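Local coordinates for glycosylation Associate Protein 2 (Streptococcus agalactiae serotype V, PDB 6OYC), which probably acts with its partner Gap proteins in the glycosylation and accessory Sec export of serine-rich adhesins, perhaps binding sugar, at residues D38-E43 against S78-V83; F101-M106 against L355-F360; I178-S181 against Y185-L188; D418-N423 against E433-Y438. One frame throughout, in Å; residues are numbered along the deposited sequence.

Contact 1. Residues D38-E43 against S78-V83; sequences DFVTTE and SSFFEV
Phe39 and Phe80 meet as a T-shaped (edge-to-face) pair. The Phe39 ring turns its rim, led by CE2, toward one face of Phe80; the planes stand 76° apart and the centroids 5.5 Å. The nearest carbons, Phe39 CE2 and Phe80 CD2, are 4.1 Å apart, with CE2 set toward the rim of the face and not over its middle. On the opposite face Phe80 carries its own neighbour in sequence, Ser79, whose OG lies 3.3 Å above the plane over the ring centre, so the ring is sandwiched between a hydroxyl and an aromatic edge.

The closest touch comes from Glu43, one helical turn beyond Phe39. Its CG, anti to the backbone N (chi1 -172°), lies 3.4 Å from Phe80 CE1, approaching the ring obliquely. A bend at chi2 then carries the carboxylate onward, where OE1 forms a salt bridge with Arg58. The methylenes of Glu43 thus serve as an apolar surface while the charge is answered elsewhere, and its CB also leans on a face of Phe39. Val40 adds a looser touch, CG1 to Phe80 CZ at 4.3 Å.

Helix 36-52 is the crossover between strands 26-31 and 62-65 of a parallel sheet with the 2-1-3-4-5 order of flavodoxin-like folds, and receives Phe80 from the loop linking strands 62-65 and 86-89. Asn44 and Leu47 extend the seat; Phe39 reaches on to Leu9 of strand 6-11.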
loop_
_atom_site.group_PDB
_atom_site.type_symbol
_atom_site.label_atom_id
_atom_site.label_comp_id
_atom_site.label_asym_id
_atom_site.label_seq_id
_atom_site.Cartn_x
_atom_site.Cartn_y
_atom_site.Cartn_z
ATOM N N ASP B 38 -12.308 2.307 36.097
ATOM C CA ASP B 38 -11.857 0.998 36.567
ATOM C C ASP B 38 -10.966 0.318 35.535
ATOM O O ASP B 38 -9.911 -0.230 35.881
ATOM C CB ASP B 38 -13.047 0.105 36.906
ATOM C CG ASP B 38 -13.821 0.611 38.101
ATOM O OD1 ASP B 38 -13.221 1.350 38.907
ATOM O OD2 ASP B 38 -15.024 0.281 38.236
ATOM N N PHE B 39 -11.345 0.382 34.255
ATOM C CA PHE B 39 -10.516 -0.248 33.235
ATOM C C PHE B 39 -9.116 0.363 33.209
ATOM O O PHE B 39 -8.117 -0.362 33.140
ATOM C CB PHE B 39 -11.175 -0.152 31.855
ATOM C CG PHE B 39 -10.304 -0.678 30.754
ATOM C CD1 PHE B 39 -10.258 -2.039 30.478
ATOM C CD2 PHE B 39 -9.477 0.176 30.046
ATOM C CE1 PHE B 39 -9.435 -2.531 29.478
ATOM C CE2 PHE B 39 -8.638 -0.316 29.040
ATOM C CZ PHE B 39 -8.614 -1.666 28.762
ATOM N N VAL B 40 -9.017 1.697 33.249
ATOM C CA VAL B 40 -7.696 2.342 33.221
ATOM C C VAL B 40 -6.791 1.797 34.330
ATOM O O VAL B 40 -5.612 1.484 34.100
ATOM C CB VAL B 40 -7.839 3.870 33.337
ATOM C CG1 VAL B 40 -6.467 4.513 33.357
ATOM C CG2 VAL B 40 -8.690 4.421 32.201
ATOM N N THR B 41 -7.331 1.670 35.545
ATOM C CA THR B 41 -6.556 1.122 36.655
ATOM C C THR B 41 -6.187 -0.337 36.406
ATOM O O THR B 41 -5.009 -0.708 36.473
ATOM C CB THR B 41 -7.355 1.265 37.955
ATOM O OG1 THR B 41 -7.502 2.656 38.276
ATOM C CG2 THR B 41 -6.679 0.506 39.110
ATOM N N THR B 42 -7.181 -1.183 36.113
ATOM C CA THR B 42 -6.910 -2.604 35.875
ATOM C C THR B 42 -5.931 -2.817 34.729
ATOM O O THR B 42 -5.000 -3.623 34.839
ATOM C CB THR B 42 -8.204 -3.349 35.584
ATOM O OG1 THR B 42 -9.056 -3.259 36.729
ATOM C CG2 THR B 42 -7.903 -4.806 35.341
ATOM N N GLU B 43 -6.112 -2.105 33.623
ATOM C CA GLU B 43 -5.221 -2.316 32.491
ATOM C C GLU B 43 -3.810 -1.839 32.806
ATOM O O GLU B 43 -2.830 -2.518 32.479
ATOM C CB GLU B 43 -5.777 -1.617 31.253
ATOM C CG GLU B 43 -5.030 -1.929 29.976
ATOM C CD GLU B 43 -5.090 -3.414 29.554
ATOM O OE1 GLU B 43 -5.921 -4.187 30.078
ATOM O OE2 GLU B 43 -4.301 -3.796 28.670
ATOM N N SER B 78 -7.195 6.730 25.338
ATOM C CA SER B 78 -6.325 7.076 24.226
ATOM C C SER B 78 -4.966 6.396 24.321
ATOM O O SER B 78 -4.383 6.040 23.291
ATOM C CB SER B 78 -6.161 8.594 24.182
ATOM O OG SER B 78 -5.146 8.963 23.281
ATOM N N SER B 79 -4.443 6.194 25.536
ATOM C CA SER B 79 -3.123 5.586 25.664
ATOM C C SER B 79 -3.108 4.128 25.217
ATOM O O SER B 79 -2.035 3.596 24.915
ATOM C CB SER B 79 -2.625 5.683 27.115
ATOM O OG SER B 79 -3.314 4.758 27.959
ATOM N N PHE B 80 -4.267 3.466 25.169
ATOM C CA PHE B 80 -4.320 2.026 24.963
ATOM C C PHE B 80 -4.579 1.602 23.518
ATOM O O PHE B 80 -4.534 0.404 23.244
ATOM C CB PHE B 80 -5.410 1.409 25.858
ATOM C CG PHE B 80 -5.233 1.703 27.320
ATOM C CD1 PHE B 80 -4.268 1.025 28.068
ATOM C CD2 PHE B 80 -6.028 2.659 27.953
ATOM C CE1 PHE B 80 -4.096 1.305 29.423
ATOM C CE2 PHE B 80 -5.861 2.939 29.307
ATOM C CZ PHE B 80 -4.892 2.260 30.046
ATOM N N PHE B 81 -4.864 2.524 22.594
ATOM C CA PHE B 81 -5.291 2.138 21.252
ATOM C C PHE B 81 -4.640 3.021 20.197
ATOM O O PHE B 81 -4.453 4.221 20.406
ATOM C CB PHE B 81 -6.824 2.201 21.114
ATOM C CG PHE B 81 -7.536 1.164 21.938
ATOM C CD1 PHE B 81 -7.605 -0.164 21.505
ATOM C CD2 PHE B 81 -8.097 1.502 23.171
ATOM C CE1 PHE B 81 -8.229 -1.134 22.281
ATOM C CE2 PHE B 81 -8.730 0.552 23.946
ATOM C CZ PHE B 81 -8.794 -0.782 23.503
ATOM N N GLU B 82 -4.306 2.412 19.065
ATOM C CA GLU B 82 -3.674 3.075 17.937
ATOM C C GLU B 82 -4.735 3.573 16.967
ATOM O O GLU B 82 -5.900 3.187 17.033
ATOM C CB GLU B 82 -2.726 2.111 17.208
ATOM C CG GLU B 82 -1.594 1.604 18.064
ATOM C CD GLU B 82 -0.629 2.717 18.427
ATOM O OE1 GLU B 82 -0.025 3.309 17.494
ATOM O OE2 GLU B 82 -0.490 3.011 19.636
ATOM N N VAL B 83 -4.305 4.407 16.022
ATOM C CA VAL B 83 -5.212 4.828 14.967
ATOM C C VAL B 83 -5.796 3.610 14.226
ATOM O O VAL B 83 -5.184 2.531 14.161
ATOM C CB VAL B 83 -4.488 5.781 14.002
ATOM C CG1 VAL B 83 -4.234 7.135 14.699
ATOM C CG2 VAL B 83 -3.179 5.151 13.502
#

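Contact 2. Residues F101-M106 against L355-F360; sequences FLRSKM and LAFLNF
One face of the Phe357 ring is covered by the guanidinium of Arg103, whose plane is inclined 33° to it. The pair is a cation-pi contact: Arg103 CZ stands 4.2 Å from the ring centroid, and NH2 of the same group lies over the ring centre. At the guanidinium edge, and in its plane, NH2 donates to Phe357 O at 3.0 Å, with an N-H...O angle of 147°. Arg103 consequently grips one residue twice, by its ring and by its carbonyl. The reach comes from an extended chain, with CG anti to the backbone N (chi1 180°).

Each segment ends a helix in a Schellman motif, with Met106 and Asn359 as the positive-phi residues. The contact thus joins the C-terminal ends of helices 96-104 and 341-358, and Arg103 bonds to a carbonyl in the last turn of the latter, where the helix dipole would probably favour a positive group.

Met106 comes from the other side of the ring plane. Its chain, folded at chi2 and chi3, brings SD obliquely to Phe357 CZ at 3.6 Å, a Met-aromatic contact. Met106 also touches Phe288 of strand 283-289, on which Leu358 rests as well.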
loop_
_atom_site.group_PDB
_atom_site.type_symbol
_atom_site.label_atom_id
_atom_site.label_comp_id
_atom_site.label_asym_id
_atom_site.label_seq_id
_atom_site.Cartn_x
_atom_site.Cartn_y
_atom_site.Cartn_z
ATOM N N PHE B 101 -11.924 12.377 20.165
ATOM C CA PHE B 101 -11.347 11.051 20.298
ATOM C C PHE B 101 -11.372 10.306 18.964
ATOM O O PHE B 101 -10.329 9.850 18.478
ATOM C CB PHE B 101 -12.102 10.289 21.380
ATOM C CG PHE B 101 -11.456 9.006 21.764
ATOM C CD1 PHE B 101 -10.421 8.992 22.676
ATOM C CD2 PHE B 101 -11.873 7.812 21.202
ATOM C CE1 PHE B 101 -9.816 7.819 23.040
ATOM C CE2 PHE B 101 -11.266 6.626 21.550
ATOM C CZ PHE B 101 -10.236 6.629 22.471
ATOM N N LEU B 102 -12.553 10.198 18.340
ATOM C CA LEU B 102 -12.651 9.495 17.058
ATOM C C LEU B 102 -11.660 10.054 16.046
ATOM O O LEU B 102 -11.002 9.301 15.314
ATOM C CB LEU B 102 -14.076 9.590 16.508
ATOM C CG LEU B 102 -15.186 9.018 17.396
ATOM C CD1 LEU B 102 -16.543 9.232 16.771
ATOM C CD2 LEU B 102 -14.972 7.531 17.712
ATOM N N ARG B 103 -11.522 11.376 16.012
ATOM C CA ARG B 103 -10.663 11.989 15.013
ATOM C C ARG B 103 -9.202 11.687 15.298
ATOM O O ARG B 103 -8.438 11.349 14.384
ATOM C CB ARG B 103 -10.922 13.492 14.974
ATOM C CG ARG B 103 -10.094 14.240 13.987
ATOM C CD ARG B 103 -10.483 15.717 13.999
ATOM N NE ARG B 103 -9.483 16.515 13.305
ATOM C CZ ARG B 103 -9.434 16.631 11.982
ATOM N NH1 ARG B 103 -10.336 16.006 11.230
ATOM N NH2 ARG B 103 -8.480 17.361 11.411
ATOM N N SER B 104 -8.791 11.781 16.559
ATOM C CA SER B 104 -7.393 11.511 16.852
ATOM C C SER B 104 -7.042 10.052 16.596
ATOM O O SER B 104 -5.867 9.738 16.377
ATOM C CB SER B 104 -7.059 11.887 18.295
ATOM O OG SER B 104 -7.536 10.905 19.187
ATOM N N LYS B 105 -8.029 9.159 16.606
ATOM C CA LYS B 105 -7.773 7.744 16.396
ATOM C C LYS B 105 -8.206 7.270 15.015
ATOM O O LYS B 105 -8.243 6.055 14.776
ATOM C CB LYS B 105 -8.469 6.916 17.474
ATOM C CG LYS B 105 -8.036 7.254 18.884
ATOM C CD LYS B 105 -6.540 7.084 19.049
ATOM C CE LYS B 105 -6.161 7.013 20.514
ATOM N NZ LYS B 105 -4.693 6.912 20.672
ATOM N N MET B 106 -8.518 8.198 14.109
ATOM C CA MET B 106 -9.051 7.882 12.784
ATOM C C MET B 106 -10.093 6.770 12.855
ATOM O O MET B 106 -10.032 5.798 12.111
ATOM C CB MET B 106 -7.937 7.490 11.807
ATOM C CG MET B 106 -6.805 8.507 11.725
ATOM S SD MET B 106 -7.364 10.113 11.094
ATOM C CE MET B 106 -7.366 9.805 9.331
ATOM N N LEU B 355 -3.009 16.683 3.512
ATOM C CA LEU B 355 -2.682 18.041 3.933
ATOM C C LEU B 355 -3.943 18.793 4.329
ATOM O O LEU B 355 -4.013 19.388 5.413
ATOM C CB LEU B 355 -1.948 18.783 2.819
ATOM C CG LEU B 355 -0.440 18.543 2.761
ATOM C CD1 LEU B 355 0.094 18.925 1.405
ATOM C CD2 LEU B 355 0.267 19.306 3.831
ATOM N N ALA B 356 -4.962 18.755 3.460
ATOM C CA ALA B 356 -6.240 19.393 3.763
ATOM C C ALA B 356 -6.813 18.883 5.081
ATOM O O ALA B 356 -7.173 19.673 5.962
ATOM C CB ALA B 356 -7.225 19.160 2.614
ATOM N N PHE B 357 -6.892 17.561 5.242
ATOM C CA PHE B 357 -7.388 16.992 6.495
ATOM C C PHE B 357 -6.661 17.571 7.703
ATOM O O PHE B 357 -7.285 17.848 8.731
ATOM C CB PHE B 357 -7.239 15.468 6.470
ATOM C CG PHE B 357 -7.650 14.780 7.754
ATOM C CD1 PHE B 357 -8.970 14.399 7.966
ATOM C CD2 PHE B 357 -6.716 14.483 8.728
ATOM C CE1 PHE B 357 -9.345 13.736 9.138
ATOM C CE2 PHE B 357 -7.085 13.827 9.900
ATOM C CZ PHE B 357 -8.398 13.451 10.105
ATOM N N LEU B 358 -5.337 17.722 7.614
ATOM C CA LEU B 358 -4.561 18.299 8.706
ATOM C C LEU B 358 -4.643 19.825 8.750
ATOM O O LEU B 358 -4.138 20.428 9.704
ATOM C CB LEU B 358 -3.096 17.873 8.592
ATOM C CG LEU B 358 -2.779 16.430 8.984
ATOM C CD1 LEU B 358 -1.394 16.050 8.505
ATOM C CD2 LEU B 358 -2.891 16.236 10.487
ATOM N N ASN B 359 -5.282 20.445 7.755
ATOM C CA ASN B 359 -5.212 21.886 7.513
ATOM C C ASN B 359 -3.770 22.384 7.542
ATOM O O ASN B 359 -3.449 23.413 8.138
ATOM C CB ASN B 359 -6.088 22.670 8.491
ATOM C CG ASN B 359 -6.735 23.881 7.833
ATOM O OD1 ASN B 359 -6.048 24.792 7.352
ATOM N ND2 ASN B 359 -8.066 23.880 7.779
ATOM N N PHE B 360 -2.889 21.632 6.902
ATOM C CA PHE B 360 -1.533 22.080 6.657
ATOM C C PHE B 360 -1.450 22.670 5.257
ATOM O O PHE B 360 -2.273 22.376 4.385
ATOM C CB PHE B 360 -0.532 20.932 6.798
ATOM C CG PHE B 360 -0.396 20.402 8.192
ATOM C CD1 PHE B 360 -1.117 20.953 9.236
ATOM C CD2 PHE B 360 0.456 19.331 8.455
ATOM C CE1 PHE B 360 -0.991 20.459 10.518
ATOM C CE2 PHE B 360 0.587 18.832 9.730
ATOM C CZ PHE B 360 -0.140 19.399 10.769
#

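Contact 3. Residues I178-S181 against Y185-L188; sequences IPFS and YNEL
Asn186 OD1 accepts two hydrogen bonds, one from the backbone N of Ser181 at 2.9 Å and nearly straight (170°), the other from a water 2.6 Å from OD1. The water also donates to Pro179 O, bridging that carbonyl to the amide. The other end of the Asn186 amide is equally engaged: ND2 donates to Ser181 O at 3.0 Å, lying in the carbonyl plane on a lone pair, with a further weak bond to Leu232 O. A single asparagine side chain therefore pairs with both the N-H and the C=O of Ser181, standing in for a strand neighbour, and the two bonds fix the rotation of its amide.

Held in this way, the amide lies flat over the Phe180 ring. The planes differ by only 19°, and ND2 sits 3.2 Å above the ring centre. Phe180 reaches this position because its CG is anti to the backbone N (chi1 -177°), which carries the ring beneath the asparagine. Farther along, Ile178 CD1 and Leu188 CD2 make an apolar touch at 4.0 Å.

The segments run roughly antiparallel, their axes 8.5 Å apart, and belong to different sheets. Strand 168-180 bonds through Ile178 and Phe180 to strand 238-247, whereas strand 185-195 pairs with 230-232 and 251-262; the contact lies between the sheets where the chain turns from one to the other.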
loop_
_atom_site.group_PDB
_atom_site.type_symbol
_atom_site.label_atom_id
_atom_site.label_comp_id
_atom_site.label_asym_id
_atom_site.label_seq_id
_atom_site.Cartn_x
_atom_site.Cartn_y
_atom_site.Cartn_z
ATOM N N ILE B 178 -2.028 -20.889 -4.854
ATOM C CA ILE B 178 -1.977 -19.706 -4.006
ATOM C C ILE B 178 -2.329 -20.134 -2.589
ATOM O O ILE B 178 -3.436 -20.644 -2.367
ATOM C CB ILE B 178 -2.949 -18.631 -4.498
ATOM C CG1 ILE B 178 -2.642 -18.271 -5.946
ATOM C CG2 ILE B 178 -2.855 -17.406 -3.623
ATOM C CD1 ILE B 178 -3.629 -17.296 -6.536
ATOM N N PRO B 179 -1.441 -19.944 -1.613
ATOM C CA PRO B 179 -1.776 -20.270 -0.223
ATOM C C PRO B 179 -3.053 -19.565 0.211
ATOM O O PRO B 179 -3.228 -18.369 -0.004
ATOM C CB PRO B 179 -0.564 -19.754 0.565
ATOM C CG PRO B 179 0.550 -19.651 -0.456
ATOM C CD PRO B 179 -0.135 -19.275 -1.736
ATOM N N PHE B 180 -3.953 -20.322 0.811
ATOM C CA PHE B 180 -5.232 -19.812 1.265
ATOM C C PHE B 180 -5.305 -20.002 2.770
ATOM O O PHE B 180 -5.221 -21.130 3.259
ATOM C CB PHE B 180 -6.380 -20.543 0.566
ATOM C CG PHE B 180 -7.741 -20.022 0.917
ATOM C CD1 PHE B 180 -8.374 -20.427 2.084
ATOM C CD2 PHE B 180 -8.389 -19.134 0.071
ATOM C CE1 PHE B 180 -9.623 -19.955 2.406
ATOM C CE2 PHE B 180 -9.646 -18.664 0.379
ATOM C CZ PHE B 180 -10.268 -19.076 1.547
ATOM N N SER B 181 -5.470 -18.909 3.494
ATOM C CA SER B 181 -5.489 -18.953 4.942
ATOM C C SER B 181 -6.917 -19.039 5.460
ATOM O O SER B 181 -7.856 -18.486 4.877
ATOM C CB SER B 181 -4.802 -17.711 5.515
ATOM O OG SER B 181 -4.991 -17.610 6.922
ATOM N N TYR B 185 -8.807 -12.729 5.486
ATOM C CA TYR B 185 -9.350 -12.691 4.138
ATOM C C TYR B 185 -8.237 -12.935 3.133
ATOM O O TYR B 185 -7.082 -12.544 3.344
ATOM C CB TYR B 185 -10.017 -11.348 3.858
ATOM C CG TYR B 185 -11.206 -11.093 4.728
ATOM C CD1 TYR B 185 -11.061 -10.515 5.993
ATOM C CD2 TYR B 185 -12.475 -11.465 4.312
ATOM C CE1 TYR B 185 -12.165 -10.297 6.810
ATOM C CE2 TYR B 185 -13.580 -11.264 5.115
ATOM C CZ TYR B 185 -13.419 -10.675 6.364
ATOM O OH TYR B 185 -14.526 -10.455 7.147
ATOM N N ASN B 186 -8.588 -13.606 2.042
ATOM C CA ASN B 186 -7.655 -13.879 0.957
ATOM C C ASN B 186 -8.070 -13.012 -0.215
ATOM O O ASN B 186 -9.123 -13.241 -0.821
ATOM C CB ASN B 186 -7.645 -15.357 0.590
ATOM C CG ASN B 186 -7.229 -16.224 1.754
ATOM O OD1 ASN B 186 -6.044 -16.473 1.957
ATOM N ND2 ASN B 186 -8.206 -16.656 2.553
ATOM N N GLU B 187 -7.253 -12.008 -0.510
ATOM C CA GLU B 187 -7.547 -11.056 -1.552
ATOM C C GLU B 187 -6.932 -11.509 -2.861
ATOM O O GLU B 187 -5.792 -11.968 -2.900
ATOM C CB GLU B 187 -7.016 -9.669 -1.176
ATOM C CG GLU B 187 -7.908 -8.922 -0.227
ATOM C CD GLU B 187 -7.437 -7.487 0.066
ATOM O OE1 GLU B 187 -6.294 -7.117 -0.291
ATOM O OE2 GLU B 187 -8.229 -6.728 0.662
ATOM N N LEU B 188 -7.685 -11.352 -3.932
ATOM C CA LEU B 188 -7.196 -11.542 -5.283
ATOM C C LEU B 188 -7.554 -10.304 -6.087
ATOM O O LEU B 188 -8.637 -9.743 -5.902
ATOM C CB LEU B 188 -7.831 -12.791 -5.925
ATOM C CG LEU B 188 -7.625 -14.087 -5.138
ATOM C CD1 LEU B 188 -8.527 -15.202 -5.648
ATOM C CD2 LEU B 188 -6.171 -14.509 -5.213
HETATM O O HOH W 1 -3.541 -16.160 1.322
#

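Contact 4. Residues D418-N423 against E433-Y438; sequences DIQLLN and EKLNNY
Leu435 packs closely against Gln420, whereas the meeting of Asn423 with Tyr438 is looser. The tight part rests on one methyl: Leu435 CD2 lies 3.8 Å from Gln420 CB, and at a like distance from Gln420 CA, so the branch settles directly on the helix backbone. Gln420 CG is anti to the backbone N (chi1 -178°), and its extended chain runs on past the leucine. The amide it carries is held at both ends, OE1 by Ser432 OG, near the start of the second helix, and NE2 by Asp426 O, in the connection between the two.

The other methyl, Leu435 CD1, is 4.4 Å from Asn423 CB. Beyond it, on the partly exposed side, the side chain of Asn423 lies loosely beside the Tyr438 ring, while the phenol OH bonds away to Glu344.

Helices 416-424 and 429-444 are consecutive, joined by a short connection, the two segments crossing at 77° with their axes 10.5 Å apart. Leu398 of helix 398-403 also touches Leu435. No hydrogen bond spans the two segments themselves: the leucine methyl meets the aliphatic part of the glutamine, whose amide bonds to Ser432 and Asp426 outside them, so these polar links lie beside the crossing.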
loop_
_atom_site.group_PDB
_atom_site.type_symbol
_atom_site.label_atom_id
_atom_site.label_comp_id
_atom_site.label_asym_id
_atom_site.label_seq_id
_atom_site.Cartn_x
_atom_site.Cartn_y
_atom_site.Cartn_z
ATOM N N ASP B 418 10.397 -3.161 -18.879
ATOM C CA ASP B 418 8.943 -3.203 -18.747
ATOM C C ASP B 418 8.385 -1.855 -18.323
ATOM O O ASP B 418 7.298 -1.466 -18.766
ATOM C CB ASP B 418 8.552 -4.289 -17.755
ATOM C CG ASP B 418 8.926 -5.673 -18.251
ATOM O OD1 ASP B 418 8.615 -5.998 -19.431
ATOM O OD2 ASP B 418 9.546 -6.428 -17.467
ATOM N N ILE B 419 9.126 -1.115 -17.502
ATOM C CA ILE B 419 8.679 0.217 -17.115
ATOM C C ILE B 419 8.652 1.151 -18.322
ATOM O O ILE B 419 7.727 1.958 -18.470
ATOM C CB ILE B 419 9.563 0.753 -15.981
ATOM C CG1 ILE B 419 9.484 -0.208 -14.789
ATOM C CG2 ILE B 419 9.121 2.148 -15.579
ATOM C CD1 ILE B 419 10.391 0.159 -13.615
ATOM N N GLN B 420 9.647 1.052 -19.215
ATOM C CA GLN B 420 9.593 1.854 -20.435
ATOM C C GLN B 420 8.450 1.410 -21.338
ATOM O O GLN B 420 7.771 2.250 -21.950
ATOM C CB GLN B 420 10.913 1.794 -21.212
ATOM C CG GLN B 420 10.865 2.691 -22.465
ATOM C CD GLN B 420 12.225 2.976 -23.078
ATOM O OE1 GLN B 420 13.211 3.210 -22.370
ATOM N NE2 GLN B 420 12.284 2.951 -24.411
ATOM N N LEU B 421 8.238 0.095 -21.457
ATOM C CA LEU B 421 7.063 -0.392 -22.173
ATOM C C LEU B 421 5.787 0.187 -21.587
ATOM O O LEU B 421 4.931 0.699 -22.318
ATOM C CB LEU B 421 7.005 -1.914 -22.137
ATOM C CG LEU B 421 7.774 -2.607 -23.254
ATOM C CD1 LEU B 421 7.595 -4.116 -23.138
ATOM C CD2 LEU B 421 7.325 -2.076 -24.618
ATOM N N LEU B 422 5.638 0.115 -20.263
ATOM C CA LEU B 422 4.436 0.663 -19.651
ATOM C C LEU B 422 4.195 2.094 -20.122
ATOM O O LEU B 422 3.059 2.462 -20.437
ATOM C CB LEU B 422 4.540 0.592 -18.123
ATOM C CG LEU B 422 3.310 0.868 -17.243
ATOM C CD1 LEU B 422 3.479 0.274 -15.837
ATOM C CD2 LEU B 422 3.014 2.349 -17.120
ATOM N N ASN B 423 5.253 2.904 -20.212
ATOM C CA ASN B 423 5.089 4.342 -20.411
ATOM C C ASN B 423 5.270 4.791 -21.851
ATOM O O ASN B 423 4.646 5.778 -22.258
ATOM C CB ASN B 423 6.064 5.122 -19.527
ATOM C CG ASN B 423 5.589 5.221 -18.080
ATOM O OD1 ASN B 423 6.039 4.451 -17.221
ATOM N ND2 ASN B 423 4.675 6.171 -17.799
ATOM N N GLU B 433 14.762 8.379 -24.613
ATOM C CA GLU B 433 14.937 9.793 -24.308
ATOM C C GLU B 433 13.598 10.444 -23.976
ATOM O O GLU B 433 13.527 11.350 -23.135
ATOM C CB GLU B 433 15.643 10.504 -25.475
ATOM C CG GLU B 433 14.722 11.146 -26.528
ATOM C CD GLU B 433 15.505 11.746 -27.696
ATOM O OE1 GLU B 433 16.752 11.681 -27.647
ATOM O OE2 GLU B 433 14.881 12.272 -28.657
ATOM N N LYS B 434 12.526 9.979 -24.620
ATOM C CA LYS B 434 11.188 10.468 -24.300
ATOM C C LYS B 434 10.827 10.181 -22.847
ATOM O O LYS B 434 10.212 11.017 -22.169
ATOM C CB LYS B 434 10.160 9.825 -25.235
ATOM C CG LYS B 434 10.034 10.443 -26.619
ATOM C CD LYS B 434 8.662 10.121 -27.220
ATOM C CE LYS B 434 8.577 10.561 -28.675
ATOM N NZ LYS B 434 9.737 10.045 -29.463
ATOM N N LEU B 435 11.182 8.989 -22.363
ATOM C CA LEU B 435 10.927 8.648 -20.970
ATOM C C LEU B 435 11.782 9.498 -20.036
ATOM O O LEU B 435 11.311 9.927 -18.977
ATOM C CB LEU B 435 11.176 7.156 -20.747
ATOM C CG LEU B 435 11.166 6.609 -19.320
ATOM C CD1 LEU B 435 9.899 7.040 -18.613
ATOM C CD2 LEU B 435 11.294 5.076 -19.317
ATOM N N ASN B 436 13.042 9.745 -20.403
ATOM C CA ASN B 436 13.843 10.697 -19.642
ATOM C C ASN B 436 13.149 12.052 -19.597
ATOM O O ASN B 436 12.999 12.658 -18.529
ATOM C CB ASN B 436 15.237 10.829 -20.250
ATOM C CG ASN B 436 16.152 9.683 -19.871
ATOM O OD1 ASN B 436 15.823 8.872 -19.016
ATOM N ND2 ASN B 436 17.307 9.609 -20.516
ATOM N N ASN B 437 12.668 12.519 -20.745
ATOM C CA ASN B 437 12.086 13.851 -20.797
ATOM C C ASN B 437 10.762 13.913 -20.053
ATOM O O ASN B 437 10.389 14.976 -19.536
ATOM C CB ASN B 437 11.942 14.282 -22.255
ATOM C CG ASN B 437 13.297 14.558 -22.903
ATOM O OD1 ASN B 437 14.242 14.975 -22.227
ATOM N ND2 ASN B 437 13.405 14.308 -24.200
ATOM N N TYR B 438 10.054 12.783 -19.977
ATOM C CA TYR B 438 8.822 12.699 -19.198
ATOM C C TYR B 438 9.025 13.192 -17.773
ATOM O O TYR B 438 8.182 13.913 -17.224
ATOM C CB TYR B 438 8.341 11.251 -19.194
ATOM C CG TYR B 438 6.957 11.041 -18.647
ATOM C CD1 TYR B 438 5.837 11.316 -19.420
ATOM C CD2 TYR B 438 6.769 10.534 -17.373
ATOM C CE1 TYR B 438 4.563 11.097 -18.932
ATOM C CE2 TYR B 438 5.496 10.318 -16.874
ATOM C CZ TYR B 438 4.400 10.598 -17.663
ATOM O OH TYR B 438 3.138 10.387 -17.179
#

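Contacts 1 and 2 adjoin, although their centres lie 21 Å apart: Lys105 NZ approaches Phe81 O at 2.7 Å and Ser78 O at 2.8 Å, probable hydrogen bonds tying loop to helix end. Contact 2 then joins the N-terminal parallel-sheet region to helix 341-358, beside the mixed sheet. Contact 3, in the antiparallel sheets, has its nearest atoms about 17 Å from contact 2; a glycerol, probably from the crystallisation liquor, lies about 4 Å from the side chain of Pro179. Contact 4 is remote, its centre 51 Å from that of contact 1. A possible Ser371-His491-Asp461 triad, as in alpha/beta hydrolases, belongs to the mixed-sheet region; none of these residues is part of the four contacts.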